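Probable quinone reductase Qor (NADPH:quinone reductase) (Zeta-crystallin homolog protein) (Mycobacterium tuberculosis, PDB 4RVU) binds NADPH and probably uses it to reduce quinones, as a zeta-crystallin-like member of the medium-chain dehydrogenase/reductase superfamily. Local coordinates at residues 7-12 and 22-27; 36-41 and 65-70; 234-239 and 264-269. All coordinates share one frame; numbering follows the deposited sequence.

Interaction 1: 7-12 and 22-27; sequences AIEVTE and VDQPQP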
loop_
_atom_site.group_PDB
_atom_site.type_symbol
_atom_site.label_atom_id
_atom_site.label_comp_id
_atom_site.label_asym_id
_atom_site.label_seq_id
_atom_site.Cartn_x
_atom_site.Cartn_y
_atom_site.Cartn_z
ATOM N N ALA A 7 2.712 39.848 9.281
ATOM C CA ALA A 7 2.976 38.452 8.936
ATOM C C ALA A 7 3.477 37.708 10.162
ATOM O O ALA A 7 3.918 38.324 11.135
ATOM C CB ALA A 7 3.998 38.348 7.799
ATOM N N ILE A 8 3.413 36.382 10.099
ATOM C CA ILE A 8 3.925 35.535 11.161
ATOM C C ILE A 8 5.181 34.853 10.637
ATOM O O ILE A 8 5.127 33.982 9.756
ATOM C CB ILE A 8 2.888 34.492 11.616
ATOM C CG1 ILE A 8 1.617 35.180 12.144
ATOM C CG2 ILE A 8 3.469 33.581 12.694
ATOM C CD1 ILE A 8 1.761 35.805 13.542
ATOM N N GLU A 9 6.327 35.268 11.159
ATOM C CA GLU A 9 7.596 34.782 10.631
ATOM C C GLU A 9 8.278 33.872 11.636
ATOM O O GLU A 9 8.204 34.097 12.847
ATOM C CB GLU A 9 8.500 35.967 10.303
ATOM C CG GLU A 9 9.895 35.591 9.838
ATOM C CD GLU A 9 10.795 36.799 9.743
ATOM O OE1 GLU A 9 11.086 37.405 10.797
ATOM O OE2 GLU A 9 11.197 37.149 8.615
ATOM N N VAL A 10 8.935 32.837 11.123
ATOM C CA VAL A 10 9.742 31.941 11.937
ATOM C C VAL A 10 11.213 32.200 11.609
ATOM O O VAL A 10 11.637 32.038 10.465
ATOM C CB VAL A 10 9.360 30.477 11.670
ATOM C CG1 VAL A 10 10.252 29.525 12.452
ATOM C CG2 VAL A 10 7.900 30.256 12.035
ATOM N N THR A 11 11.965 32.646 12.613
ATOM C CA THR A 11 13.383 32.967 12.471
ATOM C C THR A 11 14.209 31.787 12.970
ATOM O O THR A 11 15.302 31.501 12.468
ATOM C CB THR A 11 13.723 34.258 13.253
ATOM O OG1 THR A 11 13.261 35.393 12.508
ATOM C CG2 THR A 11 15.220 34.399 13.484
ATOM N N GLU A 12 13.665 31.086 13.955
ATOM C CA GLU A 12 14.262 29.851 14.431
ATOM C C GLU A 12 13.125 28.870 14.674
ATOM O O GLU A 12 12.031 29.272 15.071
ATOM C CB GLU A 12 15.061 30.092 15.719
ATOM C CG GLU A 12 14.290 29.786 17.005
ATOM C CD GLU A 12 14.964 30.333 18.254
ATOM O OE1 GLU A 12 14.965 31.574 18.423
ATOM O OE2 GLU A 12 15.484 29.521 19.063
ATOM N N VAL A 22 5.166 40.050 12.918
ATOM C CA VAL A 22 6.092 41.110 12.505
ATOM C C VAL A 22 5.663 41.869 11.257
ATOM O O VAL A 22 4.757 41.443 10.539
ATOM C CB VAL A 22 7.492 40.542 12.211
ATOM C CG1 VAL A 22 8.047 39.828 13.426
ATOM C CG2 VAL A 22 7.446 39.604 11.005
ATOM N N ASP A 23 6.341 42.988 10.996
ATOM C CA ASP A 23 6.152 43.739 9.754
ATOM C C ASP A 23 7.055 43.188 8.650
ATOM O O ASP A 23 8.238 42.922 8.875
ATOM C CB ASP A 23 6.461 45.226 9.957
ATOM C CG ASP A 23 5.363 45.969 10.699
ATOM O OD1 ASP A 23 4.219 45.468 10.765
ATOM O OD2 ASP A 23 5.647 47.077 11.206
ATOM N N GLN A 24 6.489 43.015 7.460
ATOM C CA GLN A 24 7.232 42.535 6.298
ATOM C C GLN A 24 6.843 43.414 5.123
ATOM O O GLN A 24 5.772 44.020 5.133
ATOM C CB GLN A 24 6.857 41.083 5.973
ATOM C CG GLN A 24 7.185 40.051 7.051
ATOM C CD GLN A 24 8.590 39.489 6.927
ATOM O OE1 GLN A 24 9.521 39.953 7.594
ATOM N NE2 GLN A 24 8.751 38.483 6.072
ATOM N N PRO A 25 7.708 43.501 4.105
ATOM C CA PRO A 25 7.240 44.153 2.880
ATOM C C PRO A 25 6.187 43.273 2.213
ATOM O O PRO A 25 6.256 42.047 2.323
ATOM C CB PRO A 25 8.497 44.204 2.005
ATOM C CG PRO A 25 9.647 44.082 2.969
ATOM C CD PRO A 25 9.145 43.177 4.054
ATOM N N GLN A 26 5.219 43.894 1.556
ATOM C CA GLN A 26 4.221 43.169 0.777
ATOM C C GLN A 26 4.926 42.411 -0.348
ATOM O O GLN A 26 5.744 42.986 -1.068
ATOM C CB GLN A 26 3.204 44.169 0.219
ATOM C CG GLN A 26 2.200 43.611 -0.766
ATOM C CD GLN A 26 1.095 44.598 -1.066
ATOM O OE1 GLN A 26 0.523 45.202 -0.152
ATOM N NE2 GLN A 26 0.790 44.781 -2.347
ATOM N N PRO A 27 4.629 41.110 -0.501
ATOM C CA PRO A 27 5.343 40.327 -1.515
ATOM C C PRO A 27 4.885 40.674 -2.924
ATOM O O PRO A 27 3.809 41.250 -3.108
ATOM C CB PRO A 27 4.956 38.879 -1.185
ATOM C CG PRO A 27 3.623 38.984 -0.521
ATOM C CD PRO A 27 3.602 40.314 0.201
#
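Glu9 sends its side chain from strand 5-10 across to strand 20-24. Its CB lies 3.9 Å from CG2 of Val22, an aliphatic touch at the root of the arm. With CG anti to the backbone N (chi1 176°), Glu9 leaves the strand as an extended arm, and a second anti torsion (chi2 -171°) carries CD outward to 4.0 Å from Gln24 OE1. At the tip, Glu9 OE2 comes 3.4 Å from Gln24 OE1. Both are acceptors, so this is proximity and not a bond, and OE2 is 3.8 Å from NE2 of Gln24, also without a bond. The carboxylate and the amide are turned steeply against each other, and the two chains cross at about a right angle. Long, flexible polar residues suit this partly exposed place, where their stems can pack while their ends stay near the surface.

In Gln24, chi1 sets CG beside the backbone N and 3.7 Å from CB of Ala7; the bend at chi2 then swings the amide toward Glu9 OE2. The small methyl of Ala7 is buried against CG of Gln24, and Val62 touches both residues. Beneath the side chains the backbones are joined at one antiparallel hydrogen-bonded pair. Ala7 N donates to Val22 O at 2.9 Å, and Val22 N returns the bond to Ala7 O at 2.8 Å, almost straight at 172°. Both donors approach nearly along the C=O axis of their acceptors.

Backbone bonds of Glu9 with Arg20 and of Gln24 with Met5 continue the ladder, although the short strand axes cross steeply, a strongly twisted pairing. It is a beta hairpin, extended by strand 61-62 into a small antiparallel sheet.

Interaction 2: 36-41 and 65-70; sequences IKAEAI and SEVCGT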
loop_
_atom_site.group_PDB
_atom_site.type_symbol
_atom_site.label_atom_id
_atom_site.label_comp_id
_atom_site.label_asym_id
_atom_site.label_seq_id
_atom_site.Cartn_x
_atom_site.Cartn_y
_atom_site.Cartn_z
ATOM N N ILE A 36 -2.420 37.406 -3.355
ATOM C CA ILE A 36 -3.723 37.310 -2.718
ATOM C C ILE A 36 -3.757 38.209 -1.489
ATOM O O ILE A 36 -2.859 38.150 -0.652
ATOM C CB ILE A 36 -4.017 35.844 -2.316
ATOM C CG1 ILE A 36 -4.072 34.962 -3.573
ATOM C CG2 ILE A 36 -5.308 35.737 -1.505
ATOM C CD1 ILE A 36 -4.185 33.480 -3.301
ATOM N N LYS A 37 -4.774 39.058 -1.388
ATOM C CA LYS A 37 -4.999 39.774 -0.140
ATOM C C LYS A 37 -5.888 38.907 0.751
ATOM O O LYS A 37 -7.058 38.670 0.435
ATOM C CB LYS A 37 -5.641 41.146 -0.369
ATOM C CG LYS A 37 -5.859 41.912 0.950
ATOM C CD LYS A 37 -6.386 43.326 0.781
ATOM C CE LYS A 37 -6.450 44.005 2.146
ATOM N NZ LYS A 37 -7.209 45.289 2.126
ATOM N N ALA A 38 -5.326 38.431 1.857
ATOM C CA ALA A 38 -6.011 37.469 2.731
ATOM C C ALA A 38 -7.302 37.984 3.372
ATOM O O ALA A 38 -7.364 39.120 3.870
ATOM C CB ALA A 38 -5.066 36.970 3.803
ATOM N N GLU A 39 -8.330 37.137 3.348
ATOM C CA GLU A 39 -9.552 37.375 4.119
ATOM C C GLU A 39 -9.690 36.363 5.248
ATOM O O GLU A 39 -10.223 36.671 6.318
ATOM C CB GLU A 39 -10.780 37.353 3.202
ATOM C CG GLU A 39 -10.794 38.540 2.251
ATOM C CD GLU A 39 -11.974 38.554 1.304
ATOM O OE1 GLU A 39 -12.801 37.621 1.329
ATOM O OE2 GLU A 39 -12.063 39.519 0.525
ATOM N N ALA A 40 -9.217 35.145 5.005
ATOM C CA ALA A 40 -9.195 34.106 6.030
ATOM C C ALA A 40 -8.034 33.162 5.732
ATOM O O ALA A 40 -7.763 32.841 4.576
ATOM C CB ALA A 40 -10.517 33.348 6.067
ATOM N N ILE A 41 -7.354 32.716 6.777
ATOM C CA ILE A 41 -6.132 31.930 6.608
ATOM C C ILE A 41 -6.313 30.588 7.291
ATOM O O ILE A 41 -6.673 30.530 8.461
ATOM C CB ILE A 41 -4.944 32.686 7.221
ATOM C CG1 ILE A 41 -4.725 33.996 6.464
ATOM C CG2 ILE A 41 -3.663 31.847 7.184
ATOM C CD1 ILE A 41 -4.012 35.045 7.281
ATOM N N SER A 65 0.240 27.558 4.289
ATOM C CA SER A 65 0.001 27.395 2.856
ATOM C C SER A 65 -1.454 27.542 2.421
ATOM O O SER A 65 -1.744 27.493 1.227
ATOM C CB SER A 65 0.567 26.057 2.352
ATOM O OG SER A 65 -0.230 24.962 2.753
ATOM N N GLU A 66 -2.368 27.731 3.365
ATOM C CA GLU A 66 -3.788 27.809 3.009
ATOM C C GLU A 66 -4.331 29.220 3.227
ATOM O O GLU A 66 -4.211 29.777 4.315
ATOM C CB GLU A 66 -4.608 26.778 3.799
ATOM C CG GLU A 66 -6.085 26.685 3.385
ATOM C CD GLU A 66 -6.859 25.567 4.102
ATOM O OE1 GLU A 66 -6.479 25.175 5.228
ATOM O OE2 GLU A 66 -7.854 25.073 3.524
ATOM N N VAL A 67 -4.907 29.806 2.178
ATOM C CA VAL A 67 -5.446 31.170 2.266
ATOM C C VAL A 67 -6.645 31.325 1.353
ATOM O O VAL A 67 -6.690 30.745 0.279
ATOM C CB VAL A 67 -4.390 32.238 1.899
ATOM C CG1 VAL A 67 -3.948 32.080 0.452
ATOM C CG2 VAL A 67 -4.916 33.671 2.135
ATOM N N CYS A 68 -7.631 32.093 1.804
ATOM C CA CYS A 68 -8.684 32.565 0.918
ATOM C C CYS A 68 -8.663 34.085 0.958
ATOM O O CYS A 68 -8.555 34.680 2.034
ATOM C CB CYS A 68 -10.050 32.057 1.379
ATOM S SG CYS A 68 -11.420 32.762 0.429
ATOM N N GLY A 69 -8.730 34.720 -0.208
ATOM C CA GLY A 69 -8.821 36.171 -0.256
ATOM C C GLY A 69 -9.006 36.663 -1.673
ATOM O O GLY A 69 -9.374 35.889 -2.552
ATOM N N THR A 70 -8.747 37.949 -1.908
ATOM C CA THR A 70 -8.980 38.510 -3.231
ATOM C C THR A 70 -7.680 38.663 -4.000
ATOM O O THR A 70 -6.631 38.945 -3.416
ATOM C CB THR A 70 -9.719 39.874 -3.157
ATOM O OG1 THR A 70 -9.061 40.715 -2.203
ATOM C CG2 THR A 70 -11.162 39.664 -2.735
HETATM O O HOH W 1 -9.986 41.275 0.271
#
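A classic beta bulge interrupts the antiparallel pairing of 36-41 with strand 67-74 in the GroES-like domain. At the bulge Glu39 and Ala40 both face Cys68, whose carbonyl O accepts two amides in its plane, Glu39 N at 2.8 Å and Ala40 N at 3.1 Å. Cys68 N answers with a nearly straight bond of 2.9 Å to Ala40 O. Before the bulge, Lys37 and Thr70 form an ordinary hydrogen-bonded pair, with Lys37 N 2.8 Å from Thr70 O. Between that pair and the bulge sits Gly69, opposite Ala38; its lack of a side chain lets its CA approach Lys37 O to 3.1 Å in a CA-H...O contact. It also makes a flat seat for CG2 of Ile36.

Val67 receives its apolar neighbours by separate branches. CG2, anti to its backbone N, meets Ala38 CB at 3.7 Å, while CG1 meets Ile36 CD1 tip to tip. Compact branched residues suit this buried place, and Ala38 is short enough to fit against the valine.

The side chain of Glu66, bonded to Lys129, Asn44 and the amide of Leu128, lies about 7 Å from the bound NADPH.

Glu39 and Thr70 cross at about a right angle. Thr70 CG2 lies 3.4 Å from Glu39 OE2, and one water, which donates to OE2, is also hydrogen-bonded to Thr70 OG1. The other oxygen, OE1, pairs with Ser120 OG of helix 120-140. Both carboxylate oxygens of Glu39 are thus engaged, which probably favours its ionised form, and where the chain turns its corner at Glu39 the amides of Glu39 and Ala40 share Cys68 O.

Interaction 3: 234-239 and 264-269; sequences ASLAVR and GSVYLT
This is packing of two connections in the Rossmann-type domain, where the chain segments leading into the last two parallel strands, 240-244 and 267-269, meet; the strand residues Leu236 and Tyr267 lie at their ends. Segment 234-239 comes off helix 229-234, and Gly264 follows helix 258-262. A single direct backbone bond ties the segments together: Arg239 N donates in the carbonyl plane to Gly264 O at 2.8 Å. Gly264 has a phi of 126°, a conformation that calls for glycine, and its bare CA lets Val238 pass close by, with Val238 CG1 resting 3.6 Å from Gly264 O. Alongside, Arg239 CA makes a CA-H...O contact of 3.3 Å with Ser265 O.

Leu236 CD1 reaches obliquely over Val266, 4.1 Å from its CB. Leu242 touches Leu236 and Leu233 touches Val266, so aliphatic side chains are apt there.

Strand 267-269 also pairs antiparallel with its counterpart in the second subunit, which carries the sheet across the dimer interface, and Ser265 OG bonds His275 ND1 and Ser272 N of that subunit.

Arg239 bends at chi3 (58°), which turns its guanidinium toward Tyr267, and two waters bridge it to Tyr267 OH. One water accepts from Arg239 NE and the other from Arg239 NH2, and both donate to Tyr267 OH, which also bonds Val140 O of the second subunit. Tyrosine fits because its hydroxyl can serve acceptor and donor roles together. The ring itself presents its edge to Arg239 O, which lies in the ring plane 3.5 Å from Tyr267 CE1.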
loop_
_atom_site.group_PDB
_atom_site.type_symbol
_atom_site.label_atom_id
_atom_site.label_comp_id
_atom_site.label_asym_id
_atom_site.label_seq_id
_atom_site.Cartn_x
_atom_site.Cartn_y
_atom_site.Cartn_z
ATOM N N ALA A 234 -4.302 -3.535 13.031
ATOM C CA ALA A 234 -5.019 -4.704 13.559
ATOM C C ALA A 234 -6.520 -4.722 13.255
ATOM O O ALA A 234 -7.183 -5.744 13.464
ATOM C CB ALA A 234 -4.786 -4.829 15.063
ATOM N N SER A 235 -7.067 -3.592 12.799
ATOM C CA SER A 235 -8.502 -3.486 12.559
ATOM C C SER A 235 -8.956 -3.759 11.127
ATOM O O SER A 235 -10.150 -3.713 10.840
ATOM C CB SER A 235 -9.007 -2.108 12.997
ATOM O OG SER A 235 -8.656 -1.855 14.339
ATOM N N LEU A 236 -8.014 -4.056 10.233
ATOM C CA LEU A 236 -8.320 -4.142 8.801
ATOM C C LEU A 236 -8.935 -5.449 8.305
ATOM O O LEU A 236 -8.603 -6.538 8.776
ATOM C CB LEU A 236 -7.057 -3.888 7.985
ATOM C CG LEU A 236 -6.638 -2.427 7.911
ATOM C CD1 LEU A 236 -5.176 -2.339 7.525
ATOM C CD2 LEU A 236 -7.502 -1.702 6.890
ATOM N N ALA A 237 -9.814 -5.326 7.319
ATOM C CA ALA A 237 -10.327 -6.490 6.616
ATOM C C ALA A 237 -9.201 -7.043 5.758
ATOM O O ALA A 237 -8.212 -6.346 5.498
ATOM C CB ALA A 237 -11.505 -6.112 5.755
ATOM N N VAL A 238 -9.343 -8.292 5.324
ATOM C CA VAL A 238 -8.340 -8.910 4.450
ATOM C C VAL A 238 -8.146 -8.056 3.197
ATOM O O VAL A 238 -9.126 -7.657 2.553
ATOM C CB VAL A 238 -8.742 -10.359 4.059
ATOM C CG1 VAL A 238 -7.783 -10.926 2.994
ATOM C CG2 VAL A 238 -8.763 -11.246 5.288
ATOM N N ARG A 239 -6.883 -7.763 2.882
ATOM C CA ARG A 239 -6.504 -6.973 1.715
ATOM C C ARG A 239 -6.981 -5.522 1.802
ATOM O O ARG A 239 -7.086 -4.828 0.785
ATOM C CB ARG A 239 -6.983 -7.636 0.418
ATOM C CG ARG A 239 -6.217 -8.945 0.092
ATOM C CD ARG A 239 -6.898 -9.709 -1.039
ATOM N NE ARG A 239 -6.998 -8.899 -2.253
ATOM C CZ ARG A 239 -7.770 -9.197 -3.297
ATOM N NH1 ARG A 239 -8.513 -10.297 -3.293
ATOM N NH2 ARG A 239 -7.792 -8.398 -4.351
ATOM N N GLY A 264 -3.343 -9.441 7.222
ATOM C CA GLY A 264 -4.286 -9.809 6.172
ATOM C C GLY A 264 -3.877 -9.468 4.740
ATOM O O GLY A 264 -4.749 -9.205 3.897
ATOM N N SER A 265 -2.577 -9.524 4.444
ATOM C CA SER A 265 -2.056 -9.102 3.129
ATOM C C SER A 265 -2.610 -7.729 2.774
ATOM O O SER A 265 -3.203 -7.522 1.705
ATOM C CB SER A 265 -2.394 -10.118 2.034
ATOM O OG SER A 265 -1.747 -11.358 2.267
ATOM N N VAL A 266 -2.416 -6.790 3.687
ATOM C CA VAL A 266 -3.020 -5.478 3.540
ATOM C C VAL A 266 -2.071 -4.548 2.808
ATOM O O VAL A 266 -0.912 -4.892 2.565
ATOM C CB VAL A 266 -3.376 -4.882 4.901
ATOM C CG1 VAL A 266 -4.226 -5.872 5.688
ATOM C CG2 VAL A 266 -2.117 -4.527 5.671
ATOM N N TYR A 267 -2.578 -3.373 2.451
ATOM C CA TYR A 267 -1.758 -2.344 1.833
ATOM C C TYR A 267 -1.495 -1.274 2.860
ATOM O O TYR A 267 -2.406 -0.904 3.621
ATOM C CB TYR A 267 -2.521 -1.658 0.706
ATOM C CG TYR A 267 -2.916 -2.531 -0.450
ATOM C CD1 TYR A 267 -4.074 -3.291 -0.400
ATOM C CD2 TYR A 267 -2.151 -2.567 -1.612
ATOM C CE1 TYR A 267 -4.453 -4.079 -1.465
ATOM C CE2 TYR A 267 -2.521 -3.361 -2.684
ATOM C CZ TYR A 267 -3.681 -4.102 -2.603
ATOM O OH TYR A 267 -4.071 -4.883 -3.668
ATOM N N LEU A 268 -0.267 -0.759 2.864
ATOM C CA LEU A 268 0.070 0.429 3.646
ATOM C C LEU A 268 0.467 1.544 2.684
ATOM O O LEU A 268 1.274 1.345 1.773
ATOM C CB LEU A 268 1.211 0.132 4.634
ATOM C CG LEU A 268 1.757 1.300 5.461
ATOM C CD1 LEU A 268 0.696 1.848 6.437
ATOM C CD2 LEU A 268 3.016 0.897 6.204
ATOM N N THR A 269 -0.106 2.730 2.860
ATOM C CA THR A 269 0.333 3.840 2.034
ATOM C C THR A 269 0.437 5.084 2.895
ATOM O O THR A 269 -0.341 5.253 3.830
ATOM C CB THR A 269 -0.618 4.069 0.844
ATOM O OG1 THR A 269 -0.139 5.172 0.057
ATOM C CG2 THR A 269 -2.032 4.388 1.348
HETATM O O HOH W 2 -4.605 -7.390 -2.720
HETATM O O HOH W 3 -7.102 -5.546 -3.835
#

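Interactions 1 and 2 lie on the same side of the chain's centre, their centres 16 Å apart and their nearest atoms about 7 Å apart, and strands 20-24 and 33-38 follow each other in sequence. Interaction 3 is across the molecule, 45 Å and 39 Å from them between centres, in the dinucleotide-binding half. Interaction 1 is partly exposed, with polar tips near one another above a short ladder. Interaction 2 is more deeply buried, with five backbone bonds and an apolar cluster around Val67. Interaction 3 is buried as well, but joins the connections leading into two strands with one direct bond, and water and the second subunit supply much of its polar chemistry.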